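Side-chain contacts in cellulase (Soil metagenome, PDB 5I2U), which probably hydrolyses the beta-1,4-glucosidic bonds of cellulose, as a halotolerant glycoside hydrolase of family 5 built on a TIM barrel: residues A[44-49]-A[54-59]; A[178-183]-A[212-217]; A[194-197]-A[202-205]; A[219-224]-A[271-276]. One frame throughout, in Å; residues are numbered along the deposited sequence.

Contact 1 (A[44-49]-A[54-59]); sequences TQLSNE and VVLRGA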
loop_
_atom_site.group_PDB
_atom_site.type_symbol
_atom_site.label_atom_id
_atom_site.label_comp_id
_atom_site.label_asym_id
_atom_site.label_seq_id
_atom_site.Cartn_x
_atom_site.Cartn_y
_atom_site.Cartn_z
ATOM N N THR A 44 10.707 14.521 4.835
ATOM C CA THR A 44 9.470 13.903 4.348
ATOM C C THR A 44 9.696 12.890 3.218
ATOM O O THR A 44 8.775 12.172 2.852
ATOM C CB THR A 44 8.508 14.984 3.822
ATOM O OG1 THR A 44 9.098 15.634 2.683
ATOM C CG2 THR A 44 8.194 15.998 4.928
ATOM N N GLN A 45 10.906 12.832 2.671
ATOM C CA GLN A 45 11.130 12.186 1.395
ATOM C C GLN A 45 11.601 10.755 1.576
ATOM O O GLN A 45 12.656 10.509 2.167
ATOM C CB GLN A 45 12.159 12.982 0.573
ATOM C CG GLN A 45 12.438 12.440 -0.826
ATOM C CD GLN A 45 11.174 12.330 -1.663
ATOM O OE1 GLN A 45 10.389 13.286 -1.740
ATOM N NE2 GLN A 45 10.962 11.165 -2.289
ATOM N N LEU A 46 10.823 9.810 1.049
ATOM C CA LEU A 46 11.247 8.409 0.966
ATOM C C LEU A 46 12.482 8.368 0.093
ATOM O O LEU A 46 12.476 8.941 -0.989
ATOM C CB LEU A 46 10.143 7.554 0.349
ATOM C CG LEU A 46 10.466 6.072 0.141
ATOM C CD1 LEU A 46 10.622 5.354 1.477
ATOM C CD2 LEU A 46 9.383 5.424 -0.697
ATOM N N SER A 47 13.547 7.721 0.572
ATOM C CA SER A 47 14.868 7.772 -0.094
ATOM C C SER A 47 15.560 6.404 -0.094
ATOM O O SER A 47 15.175 5.523 0.677
ATOM C CB SER A 47 15.763 8.828 0.588
ATOM O OG SER A 47 15.036 10.023 0.927
ATOM N N ASN A 48 16.591 6.245 -0.940
ATOM C CA ASN A 48 17.410 5.008 -0.988
ATOM C C ASN A 48 18.586 5.014 -0.008
ATOM O O ASN A 48 18.776 6.006 0.731
ATOM C CB ASN A 48 17.877 4.691 -2.420
ATOM C CG ASN A 48 18.859 5.719 -3.013
ATOM O OD1 ASN A 48 19.568 6.448 -2.314
ATOM N ND2 ASN A 48 18.922 5.740 -4.336
ATOM N N GLU A 49 19.349 3.915 0.018
ATOM C CA GLU A 49 20.576 3.808 0.828
ATOM C C GLU A 49 21.479 5.039 0.715
ATOM O O GLU A 49 21.958 5.546 1.724
ATOM C CB GLU A 49 21.389 2.551 0.457
ATOM C CG GLU A 49 21.070 1.349 1.322
ATOM C CD GLU A 49 21.751 0.058 0.874
ATOM O OE1 GLU A 49 22.846 0.101 0.281
ATOM O OE2 GLU A 49 21.183 -1.021 1.150
ATOM N N VAL A 54 13.400 8.255 -3.726
ATOM C CA VAL A 54 12.809 7.118 -4.414
ATOM C C VAL A 54 11.317 7.395 -4.485
ATOM O O VAL A 54 10.705 7.869 -3.519
ATOM C CB VAL A 54 13.067 5.784 -3.667
ATOM C CG1 VAL A 54 12.379 4.616 -4.368
ATOM C CG2 VAL A 54 14.555 5.511 -3.562
ATOM N N VAL A 55 10.751 7.094 -5.644
ATOM C CA VAL A 55 9.316 7.108 -5.858
ATOM C C VAL A 55 8.947 5.691 -6.316
ATOM O O VAL A 55 9.369 5.251 -7.391
ATOM C CB VAL A 55 8.924 8.151 -6.917
ATOM C CG1 VAL A 55 7.417 8.200 -7.080
ATOM C CG2 VAL A 55 9.468 9.518 -6.528
ATOM N N LEU A 56 8.184 4.985 -5.486
ATOM C CA LEU A 56 7.673 3.681 -5.851
ATOM C C LEU A 56 6.290 3.825 -6.496
ATOM O O LEU A 56 5.452 4.618 -6.038
ATOM C CB LEU A 56 7.598 2.775 -4.633
ATOM C CG LEU A 56 8.937 2.514 -3.933
ATOM C CD1 LEU A 56 8.700 1.764 -2.641
ATOM C CD2 LEU A 56 9.915 1.753 -4.821
ATOM N N ARG A 57 6.087 3.087 -7.582
ATOM C CA ARG A 57 4.800 3.017 -8.275
ATOM C C ARG A 57 4.459 1.564 -8.512
ATOM O O ARG A 57 5.275 0.812 -9.033
ATOM C CB ARG A 57 4.879 3.728 -9.617
ATOM C CG ARG A 57 5.155 5.221 -9.517
ATOM C CD ARG A 57 6.386 5.526 -10.320
ATOM N NE ARG A 57 6.800 6.918 -10.276
ATOM C CZ ARG A 57 8.019 7.337 -10.609
ATOM N NH1 ARG A 57 8.947 6.476 -11.038
ATOM N NH2 ARG A 57 8.315 8.633 -10.522
ATOM N N GLY A 58 3.259 1.163 -8.100
ATOM C CA GLY A 58 2.810 -0.208 -8.308
ATOM C C GLY A 58 1.331 -0.439 -8.048
ATOM O O GLY A 58 0.518 0.480 -8.159
ATOM N N ALA A 59 1.002 -1.676 -7.700
ATOM C CA ALA A 59 -0.376 -2.129 -7.593
ATOM C C ALA A 59 -0.584 -3.015 -6.355
ATOM O O ALA A 59 0.301 -3.763 -5.976
ATOM C CB ALA A 59 -0.753 -2.881 -8.853
#
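Val54 is tied to Leu46 by the one hydrogen bond between the two segments: its N reaches Leu46 O at 3.0 Å with a virtually straight N-H (179°), although it stands tilted from the carbonyl plane. The same oxygen takes a second donor in that plane, on a lone pair, from the Gln45 side chain, with NE2 to Leu46 O at 3.0 Å. Gln45 leaves the main chain extended and then bends (chi2 56°), which brings its carboxamide back over its own strand and NE2 to within 3.5 Å of Val54 O. A leucine in its place would probably leave Leu46 O with Val54 N as its one donor from these segments. One branch of Val54, CG2, lies against the backbone of Asn48, 3.4 Å from Asn48 N, and beside Asn48 CB at 3.6 Å. The Asn48 amide is engaged apart from this packing, OD1 accepting from Glu52 N. Segment 44-49 carries one strand of a small antiparallel hairpin with 40-42; the chain then turns and runs through Val54 into 57-61, the first strand of the eight-stranded barrel. Further along, Leu56 CD1 meets Leu46 CD2 at 4.2 Å, an apolar touch between branch ends, while Leu56 N is bonded to Ser280 OG.

Contact 2 (A[178-183]-A[212-217]); sequences EVIAVI and RDVSNI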
loop_
_atom_site.group_PDB
_atom_site.type_symbol
_atom_site.label_atom_id
_atom_site.label_comp_id
_atom_site.label_asym_id
_atom_site.label_seq_id
_atom_site.Cartn_x
_atom_site.Cartn_y
_atom_site.Cartn_z
ATOM N N GLU A 178 2.398 1.590 19.865
ATOM C CA GLU A 178 2.546 0.253 20.435
ATOM C C GLU A 178 2.982 -0.826 19.437
ATOM O O GLU A 178 3.826 -1.651 19.762
ATOM C CB GLU A 178 1.263 -0.160 21.153
ATOM C CG GLU A 178 1.062 0.582 22.465
ATOM C CD GLU A 178 -0.206 0.183 23.202
ATOM O OE1 GLU A 178 -0.766 -0.891 22.918
ATOM O OE2 GLU A 178 -0.636 0.962 24.080
ATOM N N VAL A 179 2.434 -0.792 18.223
ATOM C CA VAL A 179 2.824 -1.735 17.164
ATOM C C VAL A 179 4.211 -1.409 16.627
ATOM O O VAL A 179 5.022 -2.318 16.401
ATOM C CB VAL A 179 1.780 -1.761 16.016
ATOM C CG1 VAL A 179 2.262 -2.607 14.847
ATOM C CG2 VAL A 179 0.445 -2.296 16.530
ATOM N N ILE A 180 4.475 -0.120 16.404
ATOM C CA ILE A 180 5.819 0.334 15.993
ATOM C C ILE A 180 6.871 -0.123 17.005
ATOM O O ILE A 180 7.943 -0.608 16.617
ATOM C CB ILE A 180 5.891 1.879 15.817
ATOM C CG1 ILE A 180 5.139 2.309 14.546
ATOM C CG2 ILE A 180 7.339 2.387 15.740
ATOM C CD1 ILE A 180 4.749 3.776 14.539
ATOM N N ALA A 181 6.564 0.044 18.293
ATOM C CA ALA A 181 7.468 -0.391 19.378
ATOM C C ALA A 181 7.837 -1.856 19.244
ATOM O O ALA A 181 9.008 -2.197 19.325
ATOM C CB ALA A 181 6.850 -0.129 20.747
ATOM N N VAL A 182 6.848 -2.705 18.970
ATOM C CA VAL A 182 7.108 -4.130 18.768
ATOM C C VAL A 182 7.952 -4.388 17.525
ATOM O O VAL A 182 8.857 -5.217 17.569
ATOM C CB VAL A 182 5.808 -4.955 18.669
ATOM C CG1 VAL A 182 6.108 -6.404 18.303
ATOM C CG2 VAL A 182 5.040 -4.909 19.987
ATOM N N ILE A 183 7.632 -3.716 16.414
ATOM C CA ILE A 183 8.338 -3.938 15.144
ATOM C C ILE A 183 9.786 -3.510 15.281
ATOM O O ILE A 183 10.685 -4.282 14.946
ATOM C CB ILE A 183 7.694 -3.187 13.938
ATOM C CG1 ILE A 183 6.325 -3.790 13.597
ATOM C CG2 ILE A 183 8.589 -3.273 12.705
ATOM C CD1 ILE A 183 5.492 -2.967 12.633
ATOM N N ARG A 212 6.485 10.776 17.753
ATOM C CA ARG A 212 7.811 11.349 17.979
ATOM C C ARG A 212 8.818 10.270 18.330
ATOM O O ARG A 212 8.445 9.142 18.689
ATOM C CB ARG A 212 7.729 12.378 19.101
ATOM C CG ARG A 212 6.875 13.583 18.735
ATOM C CD ARG A 212 6.485 14.418 19.943
ATOM N NE ARG A 212 5.847 15.669 19.524
ATOM C CZ ARG A 212 4.578 15.806 19.130
ATOM N NH1 ARG A 212 3.737 14.763 19.089
ATOM N NH2 ARG A 212 4.135 17.009 18.772
ATOM N N ASP A 213 10.097 10.630 18.211
ATOM C CA ASP A 213 11.231 9.742 18.521
ATOM C C ASP A 213 11.155 8.406 17.771
ATOM O O ASP A 213 11.388 7.338 18.337
ATOM C CB ASP A 213 11.326 9.515 20.037
ATOM C CG ASP A 213 11.378 10.813 20.814
ATOM O OD1 ASP A 213 12.397 11.522 20.704
ATOM O OD2 ASP A 213 10.399 11.124 21.528
ATOM N N VAL A 214 10.786 8.480 16.499
ATOM C CA VAL A 214 10.666 7.292 15.652
ATOM C C VAL A 214 11.261 7.619 14.283
ATOM O O VAL A 214 11.102 8.732 13.787
ATOM C CB VAL A 214 9.195 6.763 15.583
ATOM C CG1 VAL A 214 8.699 6.391 16.977
ATOM C CG2 VAL A 214 8.217 7.778 14.995
ATOM N N SER A 215 12.017 6.686 13.716
ATOM C CA SER A 215 12.609 6.895 12.394
ATOM C C SER A 215 12.001 5.949 11.354
ATOM O O SER A 215 11.411 4.926 11.696
ATOM C CB SER A 215 14.130 6.734 12.460
ATOM O OG SER A 215 14.489 5.404 12.772
ATOM N N ASN A 216 12.146 6.325 10.088
ATOM C CA ASN A 216 11.694 5.527 8.948
ATOM C C ASN A 216 10.229 5.103 9.023
ATOM O O ASN A 216 9.886 3.943 8.790
ATOM C CB ASN A 216 12.618 4.317 8.740
ATOM C CG ASN A 216 13.955 4.703 8.173
ATOM O OD1 ASN A 216 14.205 5.865 7.851
ATOM N ND2 ASN A 216 14.841 3.729 8.061
ATOM N N ILE A 217 9.377 6.054 9.384
ATOM C CA ILE A 217 7.948 5.879 9.227
ATOM C C ILE A 217 7.398 6.925 8.263
ATOM O O ILE A 217 7.987 8.002 8.098
ATOM C CB ILE A 217 7.180 5.877 10.567
ATOM C CG1 ILE A 217 7.020 7.280 11.156
ATOM C CG2 ILE A 217 7.858 4.943 11.562
ATOM C CD1 ILE A 217 5.848 7.372 12.112
#
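Ile180 and Val214 mark the nearest approach of the two backbones, their CA atoms 8.5 Å apart, and no hydrogen bond crosses between the segments. Residues 178-183 are regular helix, whereas 212-217 winds without regular structure until it enters a strand at Ile217. Asp213 and Asn216 both adopt left-handed backbone conformations, the latter with phi 53°, and the CB atoms of Val214, between them, and of Ile217, after them, are directed at the helix. In the barrel, helix 169-186 packs outside the sheet, and the second segment is the connection from helix 203-208 back into strand 217-224, the sixth of the eight. Ile180 supplies the whole helical side of the contact with two separate branches. At chi1 -73° its CG2 stands anti to the backbone N and touches Val214 CG1 at 4.4 Å; the other branch, stretched out at chi2 160°, brings CD1 to 4.5 Å from Ile217 CG2. Both distances are those of light van der Waals contact. Ile192 and Val194 of the neighbouring strand, together with Ile211, add to the apolar surroundings of Ile180. Polar ties lie beside this packing: Arg184 NH2 bonds Ser215 O, and Asn216 ND2 bonds the carbonyl of Asp189, a residue of the magnesium site.

Contact 3 (A[194-197]-A[202-205]); sequences VGSP and DLHL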
loop_
_atom_site.group_PDB
_atom_site.type_symbol
_atom_site.label_atom_id
_atom_site.label_comp_id
_atom_site.label_asym_id
_atom_site.label_seq_id
_atom_site.Cartn_x
_atom_site.Cartn_y
_atom_site.Cartn_z
ATOM N N VAL A 194 1.864 4.292 8.375
ATOM C CA VAL A 194 0.900 4.516 9.464
ATOM C C VAL A 194 -0.389 5.129 8.939
ATOM O O VAL A 194 -0.380 6.208 8.368
ATOM C CB VAL A 194 1.498 5.445 10.542
ATOM C CG1 VAL A 194 0.465 5.789 11.622
ATOM C CG2 VAL A 194 2.720 4.789 11.161
ATOM N N GLY A 195 -1.494 4.436 9.168
ATOM C CA GLY A 195 -2.799 4.889 8.763
ATOM C C GLY A 195 -3.338 5.939 9.705
ATOM O O GLY A 195 -2.826 6.114 10.810
ATOM N N SER A 196 -4.385 6.626 9.257
ATOM C CA SER A 196 -5.058 7.643 10.051
ATOM C C SER A 196 -6.574 7.581 9.816
ATOM O O SER A 196 -7.023 6.960 8.837
ATOM C CB SER A 196 -4.494 9.033 9.736
ATOM O OG SER A 196 -4.679 9.382 8.385
ATOM N N PRO A 197 -7.368 8.209 10.715
ATOM C CA PRO A 197 -8.823 8.036 10.626
ATOM C C PRO A 197 -9.459 8.615 9.367
ATOM O O PRO A 197 -8.836 9.413 8.649
ATOM C CB PRO A 197 -9.358 8.741 11.888
ATOM C CG PRO A 197 -8.185 8.924 12.779
ATOM C CD PRO A 197 -6.997 9.041 11.876
ATOM N N ASP A 202 -7.242 11.956 7.434
ATOM C CA ASP A 202 -7.030 12.927 8.516
ATOM C C ASP A 202 -5.559 13.201 8.807
ATOM O O ASP A 202 -5.124 13.133 9.949
ATOM C CB ASP A 202 -7.757 12.478 9.786
ATOM C CG ASP A 202 -9.251 12.431 9.604
ATOM O OD1 ASP A 202 -9.739 13.006 8.613
ATOM O OD2 ASP A 202 -9.950 11.819 10.443
ATOM N N LEU A 203 -4.819 13.564 7.766
ATOM C CA LEU A 203 -3.418 13.934 7.900
ATOM C C LEU A 203 -3.236 15.239 8.671
ATOM O O LEU A 203 -2.226 15.416 9.344
ATOM C CB LEU A 203 -2.761 14.068 6.522
ATOM C CG LEU A 203 -2.630 12.806 5.673
ATOM C CD1 LEU A 203 -2.131 13.196 4.296
ATOM C CD2 LEU A 203 -1.693 11.794 6.311
ATOM N N HIS A 204 -4.180 16.166 8.518
ATOM C CA HIS A 204 -4.254 17.382 9.349
ATOM C C HIS A 204 -4.295 17.130 10.882
ATOM O O HIS A 204 -3.763 17.942 11.644
ATOM C CB HIS A 204 -5.445 18.255 8.923
ATOM C CG HIS A 204 -6.782 17.719 9.341
ATOM N ND1 HIS A 204 -7.167 16.410 9.134
ATOM C CD2 HIS A 204 -7.832 18.327 9.938
ATOM C CE1 HIS A 204 -8.387 16.231 9.602
ATOM N NE2 HIS A 204 -8.814 17.380 10.094
ATOM N N LEU A 205 -4.901 16.021 11.322
ATOM C CA LEU A 205 -4.832 15.610 12.729
ATOM C C LEU A 205 -3.440 15.068 13.078
ATOM O O LEU A 205 -2.908 15.342 14.153
ATOM C CB LEU A 205 -5.903 14.565 13.061
ATOM C CG LEU A 205 -7.380 14.984 13.002
ATOM C CD1 LEU A 205 -8.264 13.912 13.638
ATOM C CD2 LEU A 205 -7.638 16.339 13.663
#
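Pro197 O receives the backbone N of Asp202 at 3.2 Å, with the donor nearly along the C=O axis (166°) but the N-H bent to 138°. The carboxylate of Asp202 lies beside the same carbonyl, and OD2 comes equally near to Pro197 O, 3.2 Å, as a second acceptor and hence without a bond. OD2 rests against the proline ring, 3.5 Å from Pro197 CB, the two side chains crossing at about a right angle. His198 ND1, in the short intervening helix, holds that carboxylate oxygen. An alanine at Asp202 would probably leave this histidine nitrogen without its acceptor and open a gap beside Pro197. Ser196 adds bulk rather than a bond: with chi1 61° its hydroxyl faces the start of the helix, yet OG remains 3.8 Å from Asp202 N and is buried without a hydrogen-bond partner. Further out, Trp169 and Val172 of helix 169-186 pack on Pro197, while Leu203 reaches Tyr219 and Met221 of the next strand. Asp202 occupies the N-cap position of helix 203-208, although its side chain makes no capping bond. The arrangement is a tight beta-alpha connection at the C-terminal end of the fifth barrel strand, where family 5 enzymes carry their active site.

Contact 4 (A[219-224]-A[271-276]); sequences YTMHFY and VDWMES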
loop_
_atom_site.group_PDB
_atom_site.type_symbol
_atom_site.label_atom_id
_atom_site.label_comp_id
_atom_site.label_asym_id
_atom_site.label_seq_id
_atom_site.Cartn_x
_atom_site.Cartn_y
_atom_site.Cartn_z
ATOM N N TYR A 219 3.240 8.308 6.799
ATOM C CA TYR A 219 1.807 8.285 7.019
ATOM C C TYR A 219 1.084 8.046 5.694
ATOM O O TYR A 219 1.485 8.583 4.661
ATOM C CB TYR A 219 1.379 9.590 7.677
ATOM C CG TYR A 219 2.032 9.772 9.032
ATOM C CD1 TYR A 219 1.452 9.237 10.185
ATOM C CD2 TYR A 219 3.256 10.432 9.155
ATOM C CE1 TYR A 219 2.050 9.401 11.419
ATOM C CE2 TYR A 219 3.862 10.606 10.394
ATOM C CZ TYR A 219 3.258 10.088 11.521
ATOM O OH TYR A 219 3.867 10.237 12.749
ATOM N N THR A 220 0.039 7.218 5.719
ATOM C CA THR A 220 -0.633 6.871 4.491
ATOM C C THR A 220 -1.715 7.868 4.162
ATOM O O THR A 220 -2.251 8.563 5.045
ATOM C CB THR A 220 -1.156 5.423 4.471
ATOM O OG1 THR A 220 -2.098 5.232 5.523
ATOM C CG2 THR A 220 0.003 4.437 4.623
ATOM N N MET A 221 -1.999 7.959 2.867
ATOM C CA MET A 221 -3.153 8.692 2.368
ATOM C C MET A 221 -3.780 7.849 1.282
ATOM O O MET A 221 -3.062 7.319 0.444
ATOM C CB MET A 221 -2.731 10.067 1.833
ATOM C CG MET A 221 -3.890 10.998 1.513
ATOM S SD MET A 221 -4.537 10.851 -0.170
ATOM C CE MET A 221 -3.233 11.653 -1.100
ATOM N N HIS A 222 -5.104 7.705 1.317
ATOM C CA HIS A 222 -5.853 6.992 0.284
ATOM C C HIS A 222 -6.829 7.924 -0.436
ATOM O O HIS A 222 -7.585 8.654 0.201
ATOM C CB HIS A 222 -6.627 5.823 0.885
ATOM C CG HIS A 222 -5.760 4.715 1.407
ATOM N ND1 HIS A 222 -6.288 3.539 1.880
ATOM C CD2 HIS A 222 -4.416 4.593 1.525
ATOM C CE1 HIS A 222 -5.309 2.740 2.269
ATOM N NE2 HIS A 222 -4.164 3.358 2.067
ATOM N N PHE A 223 -6.799 7.901 -1.766
ATOM C CA PHE A 223 -7.742 8.684 -2.566
ATOM C C PHE A 223 -8.362 7.832 -3.666
ATOM O O PHE A 223 -7.744 6.901 -4.157
ATOM C CB PHE A 223 -7.059 9.919 -3.171
ATOM C CG PHE A 223 -6.104 9.600 -4.279
ATOM C CD1 PHE A 223 -6.560 9.423 -5.584
ATOM C CD2 PHE A 223 -4.750 9.480 -4.028
ATOM C CE1 PHE A 223 -5.683 9.110 -6.606
ATOM C CE2 PHE A 223 -3.870 9.171 -5.047
ATOM C CZ PHE A 223 -4.331 8.988 -6.337
ATOM N N TYR A 224 -9.564 8.223 -4.075
ATOM C CA TYR A 224 -10.314 7.621 -5.168
ATOM C C TYR A 224 -10.789 8.799 -5.991
ATOM O O TYR A 224 -11.600 9.611 -5.531
ATOM C CB TYR A 224 -11.433 6.724 -4.652
ATOM C CG TYR A 224 -10.826 5.422 -4.219
ATOM C CD1 TYR A 224 -10.235 5.295 -2.960
ATOM C CD2 TYR A 224 -10.712 4.359 -5.109
ATOM C CE1 TYR A 224 -9.598 4.116 -2.580
ATOM C CE2 TYR A 224 -10.092 3.179 -4.732
ATOM C CZ TYR A 224 -9.532 3.064 -3.466
ATOM O OH TYR A 224 -8.916 1.901 -3.095
ATOM N N VAL A 271 -2.134 11.756 -10.217
ATOM C CA VAL A 271 -0.824 11.181 -10.536
ATOM C C VAL A 271 0.222 12.267 -10.818
ATOM O O VAL A 271 1.346 12.189 -10.313
ATOM C CB VAL A 271 -0.882 10.161 -11.686
ATOM C CG1 VAL A 271 0.521 9.702 -12.091
ATOM C CG2 VAL A 271 -1.700 8.952 -11.259
ATOM N N ASP A 272 -0.152 13.283 -11.592
ATOM C CA ASP A 272 0.760 14.394 -11.888
ATOM C C ASP A 272 1.152 15.149 -10.616
ATOM O O ASP A 272 2.314 15.520 -10.445
ATOM C CB ASP A 272 0.146 15.355 -12.932
ATOM C CG ASP A 272 0.233 14.815 -14.365
ATOM O OD1 ASP A 272 0.898 13.788 -14.619
ATOM O OD2 ASP A 272 -0.359 15.439 -15.256
ATOM N N TRP A 273 0.177 15.360 -9.734
ATOM C CA TRP A 273 0.415 15.993 -8.444
ATOM C C TRP A 273 1.383 15.164 -7.590
ATOM O O TRP A 273 2.339 15.700 -7.043
ATOM C CB TRP A 273 -0.920 16.240 -7.714
ATOM C CG TRP A 273 -0.769 16.548 -6.273
ATOM C CD1 TRP A 273 -0.371 17.729 -5.725
ATOM C CD2 TRP A 273 -1.024 15.658 -5.178
ATOM N NE1 TRP A 273 -0.359 17.632 -4.354
ATOM C CE2 TRP A 273 -0.755 16.371 -3.992
ATOM C CE3 TRP A 273 -1.444 14.323 -5.086
ATOM C CZ2 TRP A 273 -0.896 15.792 -2.725
ATOM C CZ3 TRP A 273 -1.586 13.748 -3.838
ATOM C CH2 TRP A 273 -1.314 14.480 -2.668
ATOM N N MET A 274 1.149 13.856 -7.500
ATOM C CA MET A 274 2.063 12.971 -6.767
ATOM C C MET A 274 3.479 12.932 -7.356
ATOM O O MET A 274 4.461 12.899 -6.612
ATOM C CB MET A 274 1.502 11.547 -6.686
ATOM C CG MET A 274 0.309 11.409 -5.758
ATOM S SD MET A 274 -0.234 9.699 -5.606
ATOM C CE MET A 274 -0.924 9.418 -7.229
ATOM N N GLU A 275 3.580 12.937 -8.679
ATOM C CA GLU A 275 4.881 12.865 -9.330
ATOM C C GLU A 275 5.708 14.136 -9.080
ATOM O O GLU A 275 6.909 14.037 -8.854
ATOM C CB GLU A 275 4.734 12.585 -10.819
ATOM C CG GLU A 275 4.182 11.196 -11.138
ATOM C CD GLU A 275 5.125 10.057 -10.799
ATOM O OE1 GLU A 275 6.349 10.214 -10.956
ATOM O OE2 GLU A 275 4.643 8.991 -10.364
ATOM N N SER A 276 5.062 15.306 -9.073
ATOM C CA SER A 276 5.750 16.562 -8.772
ATOM C C SER A 276 6.154 16.645 -7.296
ATOM O O SER A 276 7.182 17.227 -6.983
ATOM C CB SER A 276 4.917 17.783 -9.193
ATOM O OG SER A 276 3.870 18.049 -8.284
#
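A backbone bond of 2.9 Å from Glu275 N to Val271 O belongs to the helix that presents Trp273 to Met221 and Met274 to Phe223. Here too the hydroxyl of Ser276 is turned back on the main chain, OG donating to Trp273 O at 3.1 Å. No hydrogen bond reaches from helix to strand; two pairings of a methionine with a ring join them instead, the methionine coming once from each side. The Met221 chain bends at chi2 (-89°) and again at chi3, and its CE makes an apolar methyl contact with the six-membered end of the indole near the ring plane, 3.8 Å from Trp273 CH2. The indole nitrogen is held by Asp237 OD2, which helps to fix the turn of the ring. In the second pair, a Met-aromatic contact, Met274 bends at its last torsion, chi3 -70°, and approaches the rim of the phenyl ring: CE lies 3.5 Å from Phe223 CZ, and SD is 5.0 Å from the Phe223 ring centroid and 78° off its normal. Tyr270 stacks with the Phe223 ring. Met221 and Phe223 point out of the barrel, while between and after them His222 and Tyr224 point the other way, to Glu163 and Glu250 respectively. The contact therefore relies on dispersion and shape, with one sulfur and two methyl groups set against aromatic edges.

All four contacts are largely buried; contact 2 lies farthest from the chain centre, and Val214 there and Gln45 in contact 1 are partly exposed. Contacts 1 and 3 are local, each closing over four residues with one backbone hydrogen bond; contacts 2 and 4 join distant pieces, helix to loop and helix to strand, without hydrogen bonds, by branched aliphatics in contact 2 and methionines against aromatic edges, one a Met-aromatic contact, in contact 4. Contact 3 is nested within the chain closed by contact 2 and touches it through Val194. It also meets contact 4, where Val194 and Thr220 pair across neighbouring barrel strands. A salt bridge between Arg57 and Glu275 couples contacts 1 and 4.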